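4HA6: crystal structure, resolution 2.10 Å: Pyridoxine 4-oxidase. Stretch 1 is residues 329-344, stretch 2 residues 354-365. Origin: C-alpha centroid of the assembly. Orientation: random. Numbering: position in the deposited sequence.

Stretch 1 (329-344) GQPEIVVGCGVAPIVS
Stretch 2, residues 354-365: SAYSLLFGITHP

The apolar centre is an antiparallel pair of strands, 333-338 and 355-362, whose axes approach to 4.5 Å with 159° between their N-to-C directions. Ile333, Val335 and Cys337 share one face with Ile362, Phe360 and Leu358. Contacts there are loose but consistent: Ile333 CG2 lies 4.3 Å from Ile362 CG2, Val335 CG1 4.3 Å from Leu358 CB, and Val335 CG2 4.4 Å from Phe360 CB. Both isoleucines are p,t, Val335 and Cys337 t, Leu358 m,t; Phe360, chi1 p and chi2 -90°, leads its ring away from the partner strand. Val334 (p), Ser357 and Leu359 (both m at chi1) occupy the other face, where Leu359 CD2 meets Ile342 CG2 at 4.3 Å. Gly361 faces Val334 there; an ideal CB on it would sit a tight 3.4 Å from Val334 CG1.

Extended backbone angles (Val335 -128/124, Leu359 -96/145) fit two beta strands; the register follows from the paired CA atoms and the hydrogen bonds. In the non-hydrogen-bonded pairs, Ile333 CA is 4.2 Å from Ile362 CA, Val335 CA 4.4 Å from Phe360 CA, and Cys337 CA 4.9 Å from Leu358 CA. They alternate with hydrogen-bonded pairs: Val334 N to Gly361 O is 3.1 Å and Gly361 N to Val334 O 3.0 Å; Gly336 N to Leu359 O is 2.7 Å and Leu359 N to Gly336 O 2.8 Å; Gly338 N to Ser357 O is 2.8 Å, whereas Ser357 N to Gly338 O stretches to 3.3 Å.

Beyond Gly338 the chain turns, and Pro341 CB packs 3.8 Å from Ala355 CB. Ser357 OG donates to Ile342 O at 2.8 Å, tying this loop to the strand.

At the other end, Thr363 N donates to Glu332 O at 3.0 Å, with an N-H...O angle of 164°. Water 1 extends this link, donating to Glu332 O (2.8 Å) and accepting from His364 N (2.9 Å). His364 (m, chi2 88°) presents its ring edge to Pro331 O, 3.1 Å from His364 CE1, while His364 ND1 makes a weak 2.9 Å hydrogen bond to Thr363 OG1.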

ATOM      1  N   GLY A 329      21.287   5.390  -5.980  1.00 12.96           N
ATOM      2  CA  GLY A 329      20.590   4.419  -6.813  1.00 10.84           C
ATOM      3  C   GLY A 329      19.315   3.882  -6.199  1.00 10.44           C
ATOM      4  O   GLY A 329      18.655   4.577  -5.414  1.00  7.20           O
ATOM      5  N   GLN A 330      18.966   2.644  -6.545  1.00  8.37           N
ATOM      6  CA  GLN A 330      17.733   2.036  -6.049  1.00 10.39           C
ATOM      7  C   GLN A 330      17.871   1.612  -4.594  1.00  5.04           C
ATOM      8  O   GLN A 330      18.862   0.974  -4.228  1.00  8.30           O
ATOM      9  CB  GLN A 330      17.355   0.824  -6.882  1.00  7.86           C
ATOM     10  CG  GLN A 330      15.987   0.281  -6.521  1.00  7.86           C
ATOM     11  CD  GLN A 330      15.654  -0.946  -7.307  1.00 14.50           C
ATOM     12  OE1 GLN A 330      16.547  -1.731  -7.610  1.00  7.01           O
ATOM     13  NE2 GLN A 330      14.364  -1.131  -7.653  1.00  7.50           N
ATOM     14  N   PRO A 331      16.894   1.986  -3.749  1.00  9.19           N
ATOM     15  CA  PRO A 331      17.014   1.610  -2.331  1.00  9.61           C
ATOM     16  C   PRO A 331      17.069   0.100  -2.154  1.00  6.56           C
ATOM     17  O   PRO A 331      16.515  -0.629  -2.985  1.00  7.23           O
ATOM     18  CB  PRO A 331      15.718   2.143  -1.707  1.00  6.79           C
ATOM     19  CG  PRO A 331      15.273   3.277  -2.611  1.00  4.75           C
ATOM     20  CD  PRO A 331      15.758   2.899  -4.005  1.00  8.53           C
ATOM     21  N   GLU A 332      17.724  -0.355  -1.086  1.00  7.14           N
ATOM     22  CA  GLU A 332      17.688  -1.767  -0.705  1.00 11.68           C
ATOM     23  C   GLU A 332      17.131  -1.937   0.710  1.00  7.26           C
ATOM     24  O   GLU A 332      16.503  -2.948   1.024  1.00  6.81           O
ATOM     25  CB  GLU A 332      19.086  -2.394  -0.777  1.00  8.36           C
ATOM     26  CG  GLU A 332      19.738  -2.291  -2.132  1.00 15.65           C
ATOM     27  CD  GLU A 332      21.096  -2.955  -2.153  1.00 18.92           C
ATOM     28  OE1 GLU A 332      21.977  -2.548  -1.351  1.00  5.81           O
ATOM     29  OE2 GLU A 332      21.272  -3.890  -2.965  1.00 18.83           O
ATOM     30  N   ILE A 333      17.375  -0.951   1.570  1.00  9.23           N
ATOM     31  CA  ILE A 333      16.826  -0.979   2.925  1.00  5.02           C
ATOM     32  C   ILE A 333      16.262   0.394   3.272  1.00  4.89           C
ATOM     33  O   ILE A 333      16.411   1.354   2.503  1.00  5.41           O
ATOM     34  CB  ILE A 333      17.884  -1.396   3.995  1.00  4.32           C
ATOM     35  CG1 ILE A 333      19.072  -0.425   3.980  1.00  6.41           C
ATOM     36  CG2 ILE A 333      18.361  -2.831   3.802  1.00  5.44           C
ATOM     37  CD1 ILE A 333      20.231  -0.833   4.894  1.00  7.32           C
ATOM     38  N   VAL A 334      15.621   0.482   4.432  1.00  4.37           N
ATOM     39  CA  VAL A 334      15.044   1.732   4.915  1.00  7.84           C
ATOM     40  C   VAL A 334      15.131   1.747   6.437  1.00  5.09           C
ATOM     41  O   VAL A 334      14.993   0.704   7.084  1.00  2.56           O
ATOM     42  CB  VAL A 334      13.563   1.885   4.473  1.00  8.59           C
ATOM     43  CG1 VAL A 334      12.745   0.690   4.918  1.00  3.25           C
ATOM     44  CG2 VAL A 334      12.957   3.196   5.013  1.00  3.82           C
ATOM     45  N   VAL A 335      15.422   2.914   7.006  1.00  5.17           N
ATOM     46  CA  VAL A 335      15.365   3.098   8.450  1.00  7.10           C
ATOM     47  C   VAL A 335      14.507   4.323   8.685  1.00  8.20           C
ATOM     48  O   VAL A 335      14.794   5.386   8.141  1.00 14.78           O
ATOM     49  CB  VAL A 335      16.759   3.330   9.083  1.00  4.58           C
ATOM     50  CG1 VAL A 335      16.615   3.699  10.554  1.00  7.75           C
ATOM     51  CG2 VAL A 335      17.637   2.098   8.929  1.00  7.20           C
ATOM     52  N   GLY A 336      13.447   4.178   9.468  1.00  8.63           N
ATOM     53  CA  GLY A 336      12.507   5.269   9.666  1.00  8.45           C
ATOM     54  C   GLY A 336      12.486   5.738  11.107  1.00 10.37           C
ATOM     55  O   GLY A 336      12.726   4.951  12.033  1.00 11.76           O
ATOM     56  N   CYS A 337      12.212   7.021  11.308  1.00 10.50           N
ATOM     57  CA  CYS A 337      12.178   7.559  12.659  1.00 12.88           C
ATOM     58  C   CYS A 337      10.754   7.556  13.212  1.00 13.31           C
ATOM     59  O   CYS A 337       9.931   8.371  12.799  1.00 11.39           O
ATOM     60  CB  CYS A 337      12.738   8.981  12.673  1.00 13.57           C
ATOM     61  SG  CYS A 337      12.715   9.724  14.315  1.00 13.87           S
ATOM     62  N   GLY A 338      10.458   6.631  14.126  1.00 15.79           N
ATOM     63  CA  GLY A 338       9.147   6.578  14.760  1.00 12.12           C
ATOM     64  C   GLY A 338       9.121   7.402  16.040  1.00 31.25           C
ATOM     65  O   GLY A 338       9.679   6.989  17.060  1.00 27.35           O
ATOM     66  N   VAL A 339       8.483   8.570  15.995  1.00 28.54           N
ATOM     67  CA  VAL A 339       8.366   9.422  17.182  1.00 32.12           C
ATOM     68  C   VAL A 339       7.632   8.704  18.342  1.00 36.96           C
ATOM     69  O   VAL A 339       7.874   8.990  19.519  1.00 39.19           O
ATOM     70  CB  VAL A 339       7.720  10.796  16.843  1.00 47.31           C
ATOM     71  CG1 VAL A 339       7.809  11.756  18.041  1.00 29.25           C
ATOM     72  CG2 VAL A 339       8.391  11.415  15.608  1.00 26.80           C
ATOM     73  N   ALA A 340       6.763   7.752  17.997  1.00 27.89           N
ATOM     74  CA  ALA A 340       6.125   6.873  18.985  1.00 27.36           C
ATOM     75  C   ALA A 340       6.964   5.619  19.250  1.00 33.70           C
ATOM     76  O   ALA A 340       7.541   5.047  18.325  1.00 29.47           O
ATOM     77  CB  ALA A 340       4.753   6.476  18.517  1.00 20.90           C
ATOM     78  N   PRO A 341       7.014   5.176  20.516  1.00 29.01           N
ATOM     79  CA  PRO A 341       7.813   4.005  20.924  1.00 27.00           C
ATOM     80  C   PRO A 341       7.228   2.670  20.421  1.00 29.96           C
ATOM     81  O   PRO A 341       6.794   1.842  21.221  1.00 29.10           O
ATOM     82  CB  PRO A 341       7.766   4.069  22.455  1.00 23.85           C
ATOM     83  CG  PRO A 341       6.472   4.801  22.762  1.00 38.18           C
ATOM     84  CD  PRO A 341       6.323   5.815  21.655  1.00 23.10           C
ATOM     85  N   ILE A 342       7.250   2.466  19.107  1.00 21.90           N
ATOM     86  CA  ILE A 342       6.566   1.344  18.467  1.00 23.99           C
ATOM     87  C   ILE A 342       7.295  -0.009  18.581  1.00 17.60           C
ATOM     88  O   ILE A 342       8.429  -0.148  18.141  1.00 19.11           O
ATOM     89  CB  ILE A 342       6.295   1.678  16.980  1.00 19.43           C
ATOM     90  CG1 ILE A 342       5.306   2.848  16.880  1.00 32.61           C
ATOM     91  CG2 ILE A 342       5.800   0.451  16.223  1.00 16.12           C
ATOM     92  CD1 ILE A 342       4.878   3.196  15.461  1.00 25.11           C
ATOM     93  N   VAL A 343       6.644  -1.003  19.182  1.00 13.02           N
ATOM     94  CA  VAL A 343       7.212  -2.350  19.229  1.00 12.94           C
ATOM     95  C   VAL A 343       6.153  -3.370  18.826  1.00 19.96           C
ATOM     96  O   VAL A 343       4.954  -3.080  18.903  1.00  9.36           O
ATOM     97  CB  VAL A 343       7.754  -2.715  20.630  1.00 19.16           C
ATOM     98  CG1 VAL A 343       8.752  -1.672  21.116  1.00 24.63           C
ATOM     99  CG2 VAL A 343       6.611  -2.863  21.625  1.00 13.27           C
ATOM    100  N   SER A 344       6.585  -4.558  18.396  1.00  9.26           N
ATOM    101  CA  SER A 344       5.640  -5.633  18.072  1.00 15.99           C
ATOM    102  C   SER A 344       5.036  -6.200  19.353  1.00 13.21           C
ATOM    103  O   SER A 344       5.436  -5.812  20.454  1.00 14.69           O
ATOM    104  CB  SER A 344       6.346  -6.761  17.314  1.00 12.49           C
ATOM    105  OG  SER A 344       7.194  -7.491  18.189  1.00 14.13           O
ATOM    106  N   SER A 354       8.407   8.186  26.851  1.00 17.56           N
ATOM    107  CA  SER A 354       9.670   7.736  27.457  1.00 25.06           C
ATOM    108  C   SER A 354      10.641   7.081  26.465  1.00 20.66           C
ATOM    109  O   SER A 354      11.808   6.821  26.790  1.00 18.07           O
ATOM    110  CB  SER A 354       9.385   6.744  28.580  1.00 21.76           C
ATOM    111  OG  SER A 354       9.078   5.468  28.047  1.00 20.36           O
ATOM    112  N   ALA A 355      10.162   6.807  25.260  1.00 13.74           N
ATOM    113  CA  ALA A 355      10.986   6.116  24.276  1.00 15.18           C
ATOM    114  C   ALA A 355      10.580   6.459  22.850  1.00 16.02           C
ATOM    115  O   ALA A 355       9.477   6.975  22.596  1.00 11.64           O
ATOM    116  CB  ALA A 355      10.935   4.592  24.503  1.00 17.70           C
ATOM    117  N   TYR A 356      11.496   6.186  21.925  1.00  8.04           N
ATOM    118  CA  TYR A 356      11.204   6.258  20.497  1.00 12.94           C
ATOM    119  C   TYR A 356      11.835   5.051  19.829  1.00 10.74           C
ATOM    120  O   TYR A 356      12.788   4.461  20.362  1.00  9.61           O
ATOM    121  CB  TYR A 356      11.739   7.545  19.881  1.00  8.88           C
ATOM    122  CG  TYR A 356      13.227   7.786  20.097  1.00  9.14           C
ATOM    123  CD1 TYR A 356      13.688   8.438  21.237  1.00 10.58           C
ATOM    124  CD2 TYR A 356      14.160   7.399  19.141  1.00 10.74           C
ATOM    125  CE1 TYR A 356      15.041   8.673  21.430  1.00 12.78           C
ATOM    126  CE2 TYR A 356      15.517   7.624  19.326  1.00 13.23           C
ATOM    127  CZ  TYR A 356      15.949   8.259  20.473  1.00 12.34           C
ATOM    128  OH  TYR A 356      17.298   8.493  20.666  1.00 11.79           O
ATOM    129  N   SER A 357      11.282   4.665  18.684  1.00 10.28           N
ATOM    130  CA  SER A 357      11.781   3.518  17.945  1.00 13.77           C
ATOM    131  C   SER A 357      12.264   3.967  16.585  1.00 15.68           C
ATOM    132  O   SER A 357      11.667   4.853  15.968  1.00 20.23           O
ATOM    133  CB  SER A 357      10.678   2.474  17.737  1.00 16.40           C
ATOM    134  OG  SER A 357      10.397   1.757  18.919  1.00 28.61           O
ATOM    135  N   LEU A 358      13.357   3.363  16.131  1.00  8.48           N
ATOM    136  CA  LEU A 358      13.757   3.465  14.739  1.00  6.66           C
ATOM    137  C   LEU A 358      13.256   2.183  14.089  1.00  9.37           C
ATOM    138  O   LEU A 358      13.533   1.078  14.569  1.00  8.90           O
ATOM    139  CB  LEU A 358      15.273   3.581  14.596  1.00  6.26           C
ATOM    140  CG  LEU A 358      16.001   4.694  15.353  1.00 14.33           C
ATOM    141  CD1 LEU A 358      17.373   4.892  14.752  1.00  5.76           C
ATOM    142  CD2 LEU A 358      15.228   6.001  15.368  1.00  7.69           C
ATOM    143  N   LEU A 359      12.491   2.333  13.019  1.00  7.30           N
ATOM    144  CA  LEU A 359      11.925   1.189  12.340  1.00  8.13           C
ATOM    145  C   LEU A 359      12.861   0.858  11.193  1.00  8.12           C
ATOM    146  O   LEU A 359      13.479   1.755  10.607  1.00 15.86           O
ATOM    147  CB  LEU A 359      10.523   1.532  11.848  1.00  9.43           C
ATOM    148  CG  LEU A 359       9.639   2.140  12.943  1.00 11.78           C
ATOM    149  CD1 LEU A 359       8.313   2.615  12.386  1.00 21.91           C
ATOM    150  CD2 LEU A 359       9.414   1.140  14.075  1.00 21.09           C
ATOM    151  N   PHE A 360      13.012  -0.423  10.893  1.00  5.87           N
ATOM    152  CA  PHE A 360      13.988  -0.830   9.879  1.00  3.76           C
ATOM    153  C   PHE A 360      13.339  -1.900   9.018  1.00  5.21           C
ATOM    154  O   PHE A 360      12.561  -2.743   9.524  1.00  3.68           O
ATOM    155  CB  PHE A 360      15.303  -1.299  10.529  1.00  2.69           C
ATOM    156  CG  PHE A 360      15.126  -2.422  11.522  1.00  5.25           C
ATOM    157  CD1 PHE A 360      14.892  -2.151  12.869  1.00  5.72           C
ATOM    158  CD2 PHE A 360      15.170  -3.754  11.098  1.00  5.07           C
ATOM    159  CE1 PHE A 360      14.703  -3.187  13.794  1.00  7.03           C
ATOM    160  CE2 PHE A 360      14.988  -4.808  12.016  1.00  5.39           C
ATOM    161  CZ  PHE A 360      14.749  -4.517  13.365  1.00  5.93           C
ATOM    162  N   GLY A 361      13.602  -1.849   7.714  1.00  2.66           N
ATOM    163  CA  GLY A 361      12.918  -2.742   6.787  1.00  1.54           C
ATOM    164  C   GLY A 361      13.760  -2.981   5.551  1.00  6.29           C
ATOM    165  O   GLY A 361      14.819  -2.364   5.405  1.00  1.92           O
ATOM    166  N   ILE A 362      13.313  -3.881   4.672  1.00  1.55           N
ATOM    167  CA  ILE A 362      13.969  -4.050   3.375  1.00  3.20           C
ATOM    168  C   ILE A 362      12.993  -3.573   2.308  1.00  8.12           C
ATOM    169  O   ILE A 362      11.768  -3.672   2.484  1.00  3.92           O
ATOM    170  CB  ILE A 362      14.387  -5.521   3.108  1.00  4.41           C
ATOM    171  CG1 ILE A 362      13.161  -6.455   3.108  1.00  1.39           C
ATOM    172  CG2 ILE A 362      15.421  -5.964   4.137  1.00  3.74           C
ATOM    173  CD1 ILE A 362      13.495  -7.861   2.661  1.00  7.08           C
ATOM    174  N   THR A 363      13.513  -3.046   1.205  1.00  5.61           N
ATOM    175  CA  THR A 363      12.630  -2.327   0.285  1.00  3.16           C
ATOM    176  C   THR A 363      12.061  -3.172  -0.832  1.00  4.30           C
ATOM    177  O   THR A 363      11.017  -2.821  -1.397  1.00  8.63           O
ATOM    178  CB  THR A 363      13.337  -1.126  -0.349  1.00  7.61           C
ATOM    179  OG1 THR A 363      14.620  -1.538  -0.836  1.00  6.08           O
ATOM    180  CG2 THR A 363      13.509  -0.008   0.668  1.00  4.26           C
ATOM    181  N   HIS A 364      12.744  -4.265  -1.179  1.00  4.20           N
ATOM    182  CA  HIS A 364      12.305  -5.116  -2.292  1.00  2.60           C
ATOM    183  C   HIS A 364      12.411  -6.601  -1.908  1.00  5.06           C
ATOM    184  O   HIS A 364      13.290  -7.313  -2.401  1.00  1.42           O
ATOM    185  CB  HIS A 364      13.156  -4.821  -3.535  1.00  3.47           C
ATOM    186  CG  HIS A 364      13.097  -3.390  -3.976  1.00  7.95           C
ATOM    187  ND1 HIS A 364      13.946  -2.425  -3.479  1.00  4.96           N
ATOM    188  CD2 HIS A 364      12.254  -2.748  -4.825  1.00  7.49           C
ATOM    189  CE1 HIS A 364      13.656  -1.258  -4.033  1.00  8.30           C
ATOM    190  NE2 HIS A 364      12.623  -1.425  -4.843  1.00  5.41           N
ATOM    191  N   PRO A 365      11.517  -7.079  -1.022  1.00  3.08           N
ATOM    192  CA  PRO A 365      11.600  -8.490  -0.600  1.00  3.02           C
ATOM    193  C   PRO A 365      11.451  -9.439  -1.784  1.00  9.37           C
ATOM    194  O   PRO A 365      10.656  -9.159  -2.705  1.00  4.35           O
ATOM    195  CB  PRO A 365      10.395  -8.655   0.343  1.00  4.21           C
ATOM    196  CG  PRO A 365       9.448  -7.509  -0.011  1.00  3.66           C
ATOM    197  CD  PRO A 365      10.371  -6.375  -0.417  1.00  5.29           C
TER
HETATM  198  O   HOH W   1      15.495  -5.001  -0.581  1.00 10.48           O